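Local coordinates for phosphoribosylaminoimidazole carboxylase (Bombyx mori, PDB 4JA0), which catalyses two steps of purine biosynthesis, carboxylation of aminoimidazole ribonucleotide and joining of the product to aspartate to give SAICAR, at the interface of chains A and B and the interface of chains A and C. Coordinates in Å, arbitrary orientation; residue numbers count along the deposited sequence, not the author numbering. Chains: chain A/B/C, Phosphoribosylaminoimidazole carboxylase.

Contact 1: the interface of chains A and B. Residues chain A 307, 311, 339, 342-343; chain B 303-304, 307-308.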
loop_
_atom_site.group_PDB
_atom_site.type_symbol
_atom_site.label_atom_id
_atom_site.label_comp_id
_atom_site.label_asym_id
_atom_site.label_seq_id
_atom_site.Cartn_x
_atom_site.Cartn_y
_atom_site.Cartn_z
ATOM N N THR A 307 29.966 11.993 -3.939
ATOM C CA THR A 307 29.753 11.441 -5.273
ATOM C C THR A 307 31.080 11.159 -6.019
ATOM O O THR A 307 31.286 10.069 -6.561
ATOM C CB THR A 307 28.839 12.375 -6.099
ATOM O OG1 THR A 307 27.634 12.610 -5.377
ATOM C CG2 THR A 307 28.492 11.750 -7.427
ATOM N N LEU A 311 32.920 7.181 -7.037
ATOM C CA LEU A 311 33.424 6.729 -8.330
ATOM C C LEU A 311 34.923 6.450 -8.304
ATOM O O LEU A 311 35.387 5.501 -8.939
ATOM C CB LEU A 311 33.094 7.751 -9.421
ATOM C CG LEU A 311 31.598 7.956 -9.702
ATOM C CD1 LEU A 311 31.370 8.870 -10.900
ATOM C CD2 LEU A 311 30.882 6.615 -9.888
ATOM N N VAL A 339 23.803 4.312 -8.977
ATOM C CA VAL A 339 24.905 5.133 -9.475
ATOM C C VAL A 339 26.114 4.258 -9.845
ATOM O O VAL A 339 26.716 4.464 -10.898
ATOM C CB VAL A 339 25.241 6.307 -8.501
ATOM C CG1 VAL A 339 26.664 6.808 -8.680
ATOM C CG2 VAL A 339 24.253 7.444 -8.729
ATOM N N GLY A 342 25.420 2.589 -13.048
ATOM C CA GLY A 342 25.550 3.484 -14.190
ATOM C C GLY A 342 26.992 3.782 -14.614
ATOM O O GLY A 342 27.243 4.255 -15.722
ATOM N N ASN A 343 27.942 3.507 -13.729
ATOM C CA ASN A 343 29.327 3.857 -13.996
ATOM C C ASN A 343 30.276 2.658 -14.090
ATOM O O ASN A 343 31.456 2.819 -14.404
ATOM C CB ASN A 343 29.814 4.870 -12.960
ATOM C CG ASN A 343 29.149 6.232 -13.121
ATOM O OD1 ASN A 343 29.572 7.053 -13.925
ATOM N ND2 ASN A 343 28.102 6.466 -12.360
ATOM N N ALA B 303 21.913 11.457 -13.449
ATOM C CA ALA B 303 22.826 11.314 -12.324
ATOM C C ALA B 303 23.351 9.885 -12.251
ATOM O O ALA B 303 24.164 9.569 -11.395
ATOM C CB ALA B 303 22.144 11.715 -11.018
ATOM N N HIS B 304 22.836 9.019 -13.122
ATOM C CA HIS B 304 23.248 7.615 -13.194
ATOM C C HIS B 304 24.097 7.354 -14.431
ATOM O O HIS B 304 25.143 6.701 -14.368
ATOM C CB HIS B 304 22.033 6.709 -13.291
ATOM C CG HIS B 304 20.988 6.981 -12.266
ATOM N ND1 HIS B 304 21.062 6.496 -10.978
ATOM C CD2 HIS B 304 19.820 7.660 -12.346
ATOM C CE1 HIS B 304 19.989 6.874 -10.303
ATOM N NE2 HIS B 304 19.220 7.579 -11.111
ATOM N N THR B 307 27.036 10.820 -14.533
ATOM C CA THR B 307 27.182 11.401 -13.198
ATOM C C THR B 307 28.072 12.649 -13.140
ATOM O O THR B 307 27.673 13.697 -12.627
ATOM C CB THR B 307 27.745 10.388 -12.217
ATOM O OG1 THR B 307 26.961 9.193 -12.243
ATOM C CG2 THR B 307 27.760 10.980 -10.822
ATOM N N GLU B 308 29.272 12.525 -13.688
ATOM C CA GLU B 308 30.270 13.587 -13.680
ATOM C C GLU B 308 29.802 14.830 -14.466
ATOM O O GLU B 308 30.082 15.949 -14.069
ATOM C CB GLU B 308 31.612 13.040 -14.211
ATOM C CG GLU B 308 31.641 12.786 -15.735
ATOM C CD GLU B 308 30.529 11.841 -16.245
ATOM O OE1 GLU B 308 30.108 10.901 -15.513
ATOM O OE2 GLU B 308 30.044 12.075 -17.380
#
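A:Thr307 and B:Thr307 meet methyl to methyl at the apolar centre, CG2 to CG2 at 3.6 Å, their side chains crossing obliquely. A:Leu311, one turn along helix 307-317, points CD1 tip to tip at B:Thr307 and comes to 4.1 Å from its CB. The two branches of B:Thr307 do different work: CG2, anti to the backbone N, serves the apolar centre, while OG1, beside that N (chi1 -53°), turns to the polar rim. A:Val339 crosses B:His304 at about a right angle, its CG2 3.4 Å from the carbonyl O of B:Ala303. At the rim the carboxamide of A:Asn343, at the end of helix 336-343, uses both N-H groups of ND2 roughly in its own plane. One reaches B:Thr307 OG1 at 3.0 Å, nearly straight (167° at H). The other goes back to the carbonyl O of A:Val339 at 2.8 Å, which fixes the rotation of the amide. B:Thr307 OG1 in turn donates to B:Ala303 O at 2.9 Å from above the carbonyl plane, so the hydroxyl is accepting and donating at once. The patch joins two copies through their AIR carboxylase regions and probably steadies the loop carrying B:His304.

Contact 2: the interface of chains A and C. Residues chain A 115-119; chain C 144, 146-147, 150.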
loop_
_atom_site.group_PDB
_atom_site.type_symbol
_atom_site.label_atom_id
_atom_site.label_comp_id
_atom_site.label_asym_id
_atom_site.label_seq_id
_atom_site.Cartn_x
_atom_site.Cartn_y
_atom_site.Cartn_z
ATOM N N ASN A 115 21.824 -52.671 -20.778
ATOM C CA ASN A 115 20.748 -51.916 -21.437
ATOM C C ASN A 115 20.863 -51.885 -22.954
ATOM O O ASN A 115 21.044 -50.811 -23.531
ATOM C CB ASN A 115 20.728 -50.463 -20.927
ATOM C CG ASN A 115 20.389 -50.352 -19.438
ATOM O OD1 ASN A 115 19.254 -50.029 -19.066
ATOM N ND2 ASN A 115 21.370 -50.633 -18.583
ATOM N N PRO A 116 20.706 -53.051 -23.613
ATOM C CA PRO A 116 20.884 -53.133 -25.073
ATOM C C PRO A 116 19.988 -52.185 -25.896
ATOM O O PRO A 116 18.775 -52.130 -25.656
ATOM C CB PRO A 116 20.560 -54.604 -25.380
ATOM C CG PRO A 116 19.884 -55.137 -24.157
ATOM C CD PRO A 116 20.440 -54.372 -23.018
ATOM N N GLY A 117 20.591 -51.461 -26.851
ATOM C CA GLY A 117 19.868 -50.511 -27.690
ATOM C C GLY A 117 20.262 -49.051 -27.435
ATOM O O GLY A 117 20.094 -48.174 -28.293
ATOM N N VAL A 118 20.765 -48.805 -26.227
ATOM C CA VAL A 118 21.324 -47.526 -25.822
ATOM C C VAL A 118 22.768 -47.449 -26.294
ATOM O O VAL A 118 23.593 -48.264 -25.879
ATOM C CB VAL A 118 21.335 -47.416 -24.293
ATOM C CG1 VAL A 118 21.947 -46.083 -23.841
ATOM C CG2 VAL A 118 19.931 -47.621 -23.748
ATOM N N PRO A 119 23.082 -46.485 -27.174
ATOM C CA PRO A 119 24.432 -46.393 -27.753
ATOM C C PRO A 119 25.463 -45.779 -26.818
ATOM O O PRO A 119 25.120 -44.981 -25.935
ATOM C CB PRO A 119 24.226 -45.487 -28.967
ATOM C CG PRO A 119 23.082 -44.627 -28.597
ATOM C CD PRO A 119 22.166 -45.483 -27.748
ATOM N N SER C 144 14.248 -49.846 -20.137
ATOM C CA SER C 144 14.324 -48.569 -19.456
ATOM C C SER C 144 13.745 -47.500 -20.372
ATOM O O SER C 144 13.545 -47.731 -21.577
ATOM C CB SER C 144 15.779 -48.246 -19.123
ATOM O OG SER C 144 16.556 -48.201 -20.298
ATOM N N GLU C 146 15.308 -44.940 -21.317
ATOM C CA GLU C 146 16.397 -44.722 -22.258
ATOM C C GLU C 146 16.295 -45.657 -23.456
ATOM O O GLU C 146 16.378 -45.218 -24.604
ATOM C CB GLU C 146 17.747 -44.954 -21.568
ATOM C CG GLU C 146 18.125 -43.918 -20.533
ATOM C CD GLU C 146 17.446 -44.152 -19.191
ATOM O OE1 GLU C 146 16.581 -45.063 -19.093
ATOM O OE2 GLU C 146 17.786 -43.421 -18.231
ATOM N N GLN C 147 16.065 -46.941 -23.184
ATOM C CA GLN C 147 15.935 -47.923 -24.254
ATOM C C GLN C 147 14.778 -47.563 -25.186
ATOM O O GLN C 147 14.939 -47.606 -26.411
ATOM C CB GLN C 147 15.775 -49.350 -23.696
ATOM C CG GLN C 147 17.060 -49.928 -23.095
ATOM C CD GLN C 147 16.886 -51.324 -22.513
ATOM O OE1 GLN C 147 16.445 -51.496 -21.375
ATOM N NE2 GLN C 147 17.249 -52.330 -23.297
ATOM N N SER C 150 15.977 -44.521 -27.181
ATOM C CA SER C 150 17.013 -44.850 -28.164
ATOM C C SER C 150 16.493 -45.789 -29.258
ATOM O O SER C 150 17.139 -45.980 -30.287
ATOM C CB SER C 150 18.285 -45.406 -27.495
ATOM O OG SER C 150 18.969 -44.410 -26.727
#
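C:Gln147 of helix 145-150 lies against the A:Asn115 to A:Pro119 loop, its side chain leaving CB with CG beside the backbone N. CG packs on A:Val118; the two side chains cross at about a right angle, with A:Val118 CG2 3.7 Å from C:Gln147 CG. The chain runs on extended (chi2 178°), which carries CD alongside the loop backbone, 4.1 Å from A:Asn115 CA. There the carboxamide divides its work. NE2 donates across the interface to the carbonyl O of A:Pro116 at 2.8 Å (159° at H), with the acceptor close to the amide plane and the donor tilted from the carbonyl plane. OE1 turns back within chain C and accepts the backbone N of C:Ser144 at 3.0 Å. Just ahead of the helix, C:Ser144 OG accepts the backbone N of C:Gln147 in turn, at 3.2 Å. This reciprocal pair is a capping box that closes the helix start and holds the glutamine amide for its partner. C:Ser144 OG makes a weak hydrogen bond to A:Asn115 OD1. At the far end of the helix, C:Ser150 turns CB to A:Gly117 O at 3.4 Å and to A:Pro119 CD at 3.9 Å. The patch joins the SAICAR synthetase regions of two copies, is repeated by the two-fold, and probably helps hold the eight-copy assembly together.

Contact 3: the interface of chains A and B. Residues chain A 333-334, 338, 363-364, 366-367, 369; chain B 304, 332-334, 364.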
loop_
_atom_site.group_PDB
_atom_site.type_symbol
_atom_site.label_atom_id
_atom_site.label_comp_id
_atom_site.label_asym_id
_atom_site.label_seq_id
_atom_site.Cartn_x
_atom_site.Cartn_y
_atom_site.Cartn_z
ATOM N N SER A 333 16.331 6.044 0.631
ATOM C CA SER A 333 16.391 6.070 -0.832
ATOM C C SER A 333 17.804 5.713 -1.344
ATOM O O SER A 333 18.789 6.416 -1.103
ATOM C CB SER A 333 15.916 7.429 -1.365
ATOM O OG SER A 333 16.049 7.523 -2.770
ATOM N N ASN A 334 17.887 4.577 -2.016
ATOM C CA ASN A 334 19.154 4.042 -2.495
ATOM C C ASN A 334 19.556 4.614 -3.851
ATOM O O ASN A 334 18.979 4.253 -4.889
ATOM C CB ASN A 334 19.069 2.509 -2.522
ATOM C CG ASN A 334 20.187 1.856 -3.318
ATOM O OD1 ASN A 334 21.321 2.362 -3.385
ATOM N ND2 ASN A 334 19.881 0.688 -3.892
ATOM N N PRO A 338 22.288 2.190 -7.898
ATOM C CA PRO A 338 22.042 2.668 -9.263
ATOM C C PRO A 338 23.135 3.533 -9.817
ATOM O O PRO A 338 23.371 3.473 -11.022
ATOM C CB PRO A 338 20.753 3.469 -9.123
ATOM C CG PRO A 338 20.012 2.737 -8.033
ATOM C CD PRO A 338 21.097 2.365 -7.042
ATOM N N TRP A 363 11.709 0.362 -3.661
ATOM C CA TRP A 363 11.499 0.737 -5.039
ATOM C C TRP A 363 12.566 1.683 -5.521
ATOM O O TRP A 363 12.677 1.918 -6.707
ATOM C CB TRP A 363 10.123 1.350 -5.229
ATOM C CG TRP A 363 9.041 0.381 -4.992
ATOM C CD1 TRP A 363 8.326 0.200 -3.840
ATOM C CD2 TRP A 363 8.559 -0.594 -5.923
ATOM N NE1 TRP A 363 7.408 -0.818 -4.011
ATOM C CE2 TRP A 363 7.534 -1.316 -5.281
ATOM C CE3 TRP A 363 8.889 -0.912 -7.241
ATOM C CZ2 TRP A 363 6.843 -2.340 -5.914
ATOM C CZ3 TRP A 363 8.200 -1.916 -7.868
ATOM C CH2 TRP A 363 7.198 -2.628 -7.207
ATOM N N SER A 364 13.374 2.207 -4.606
ATOM C CA SER A 364 14.505 3.055 -4.991
ATOM C C SER A 364 15.628 2.186 -5.523
ATOM O O SER A 364 16.501 2.673 -6.232
ATOM C CB SER A 364 14.993 3.897 -3.812
ATOM O OG SER A 364 15.414 3.097 -2.721
ATOM N N LEU A 366 14.858 -1.298 -6.824
ATOM C CA LEU A 366 14.158 -1.737 -8.027
ATOM C C LEU A 366 13.865 -0.511 -8.859
ATOM O O LEU A 366 14.188 0.606 -8.444
ATOM C CB LEU A 366 12.838 -2.377 -7.640
ATOM C CG LEU A 366 12.842 -3.477 -6.585
ATOM C CD1 LEU A 366 11.435 -3.624 -6.000
ATOM C CD2 LEU A 366 13.294 -4.778 -7.209
ATOM N N SER A 367 13.279 -0.695 -10.032
ATOM C CA SER A 367 12.832 0.462 -10.840
ATOM C C SER A 367 13.952 1.477 -11.025
ATOM O O SER A 367 13.866 2.643 -10.609
ATOM C CB SER A 367 11.547 1.150 -10.306
ATOM O OG SER A 367 11.719 1.760 -9.048
ATOM N N PRO A 369 16.535 3.553 -13.717
ATOM C CA PRO A 369 16.392 4.110 -15.072
ATOM C C PRO A 369 16.820 3.123 -16.154
ATOM O O PRO A 369 17.546 2.146 -15.900
ATOM C CB PRO A 369 17.315 5.322 -15.052
ATOM C CG PRO A 369 18.179 5.141 -13.825
ATOM C CD PRO A 369 17.362 4.403 -12.847
ATOM N N HIS B 304 22.836 9.019 -13.122
ATOM C CA HIS B 304 23.248 7.615 -13.194
ATOM C C HIS B 304 24.097 7.354 -14.431
ATOM O O HIS B 304 25.143 6.701 -14.368
ATOM C CB HIS B 304 22.033 6.709 -13.291
ATOM C CG HIS B 304 20.988 6.981 -12.266
ATOM N ND1 HIS B 304 21.062 6.496 -10.978
ATOM C CD2 HIS B 304 19.820 7.660 -12.346
ATOM C CE1 HIS B 304 19.989 6.874 -10.303
ATOM N NE2 HIS B 304 19.220 7.579 -11.111
ATOM N N ARG B 332 10.787 7.300 -12.284
ATOM C CA ARG B 332 11.267 6.129 -11.567
ATOM C C ARG B 332 12.017 6.468 -10.287
ATOM O O ARG B 332 11.623 7.342 -9.545
ATOM C CB ARG B 332 12.139 5.263 -12.482
ATOM C CG ARG B 332 11.378 4.727 -13.629
ATOM C CD ARG B 332 12.258 3.924 -14.494
ATOM N NE ARG B 332 11.515 3.390 -15.626
ATOM C CZ ARG B 332 11.992 2.461 -16.435
ATOM N NH1 ARG B 332 13.207 1.988 -16.226
ATOM N NH2 ARG B 332 11.263 2.008 -17.440
ATOM N N SER B 333 13.088 5.736 -10.011
ATOM C CA SER B 333 13.896 6.044 -8.841
ATOM C C SER B 333 14.702 7.307 -9.105
ATOM O O SER B 333 15.659 7.320 -9.910
ATOM C CB SER B 333 14.815 4.881 -8.466
ATOM O OG SER B 333 15.615 5.211 -7.344
ATOM N N ASN B 334 14.314 8.357 -8.394
ATOM C CA ASN B 334 14.922 9.663 -8.537
ATOM C C ASN B 334 16.180 9.769 -7.693
ATOM O O ASN B 334 16.117 9.933 -6.468
ATOM C CB ASN B 334 13.915 10.737 -8.138
ATOM C CG ASN B 334 14.536 12.109 -7.998
ATOM O OD1 ASN B 334 15.453 12.492 -8.737
ATOM N ND2 ASN B 334 14.031 12.867 -7.043
ATOM N N SER B 364 11.600 7.758 -3.328
ATOM C CA SER B 364 12.990 7.952 -3.709
ATOM C C SER B 364 13.337 9.435 -3.636
ATOM O O SER B 364 14.512 9.782 -3.464
ATOM C CB SER B 364 13.276 7.373 -5.097
ATOM O OG SER B 364 12.421 7.930 -6.074
HETATM O O HOH W 1 17.868 8.536 -4.466
#
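A:Ser333 OG is held across the interface by a carbonyl and a water. It donates to B:Ser364 O at 2.8 Å, in the carbonyl plane and on a lone pair. Water 1 sits 2.7 Å from A:Ser333 OG and passes the link to the carbonyl O of B:Asn334. The hydroxyl lies anti to its own backbone N (chi1 176°), which aims it at the partner's 3-10 helix 362-364. The twin bond runs the other way, B:Ser333 OG to A:Ser364 O at 2.9 Å, here with the donor tilted from the carbonyl plane. A second shell steadies both acceptor segments: A:Ser364 OG takes the backbone N of A:Asn334 at 3.0 Å in an almost straight bond (175° at H), and chain B repeats this. B:Ser333 is also tied through its backbone N to A:Ser367 O at 3.2 Å. Farther out, the imidazole of B:His304 meets two prolines. A:Pro369 lays CG over one face, 3.7 Å from the ring centroid and toward the rim by CD2, while A:Pro338 brings CB to ND1 at 3.6 Å. Reciprocal serine bonds thus join the GRSNG loops of the AIR carboxylase regions to the partner's 362-369 stretch. They probably help shape the carboxylase active site, to which this loop and the histidine of the SAHK motif belong in the family.

Contacts 1 and 3 belong to one two-fold interface of chains A and B, about 13 Å apart between the centres of their C-alpha atoms. They share B:His304, and helix 336-343 supplies residues to both, so ordering of the carboxylase loops is likely coupled to pairing there. Contact 2 is a separate two-fold interface, about 59 Å from contact 1 and about 55 Å from contact 3, again between C-alpha centres, and joins the synthetase regions of chains A and C. Chain A therefore pairs with a different copy through each of its enzymatic regions, which fits an eight-copy assembly tied together at both.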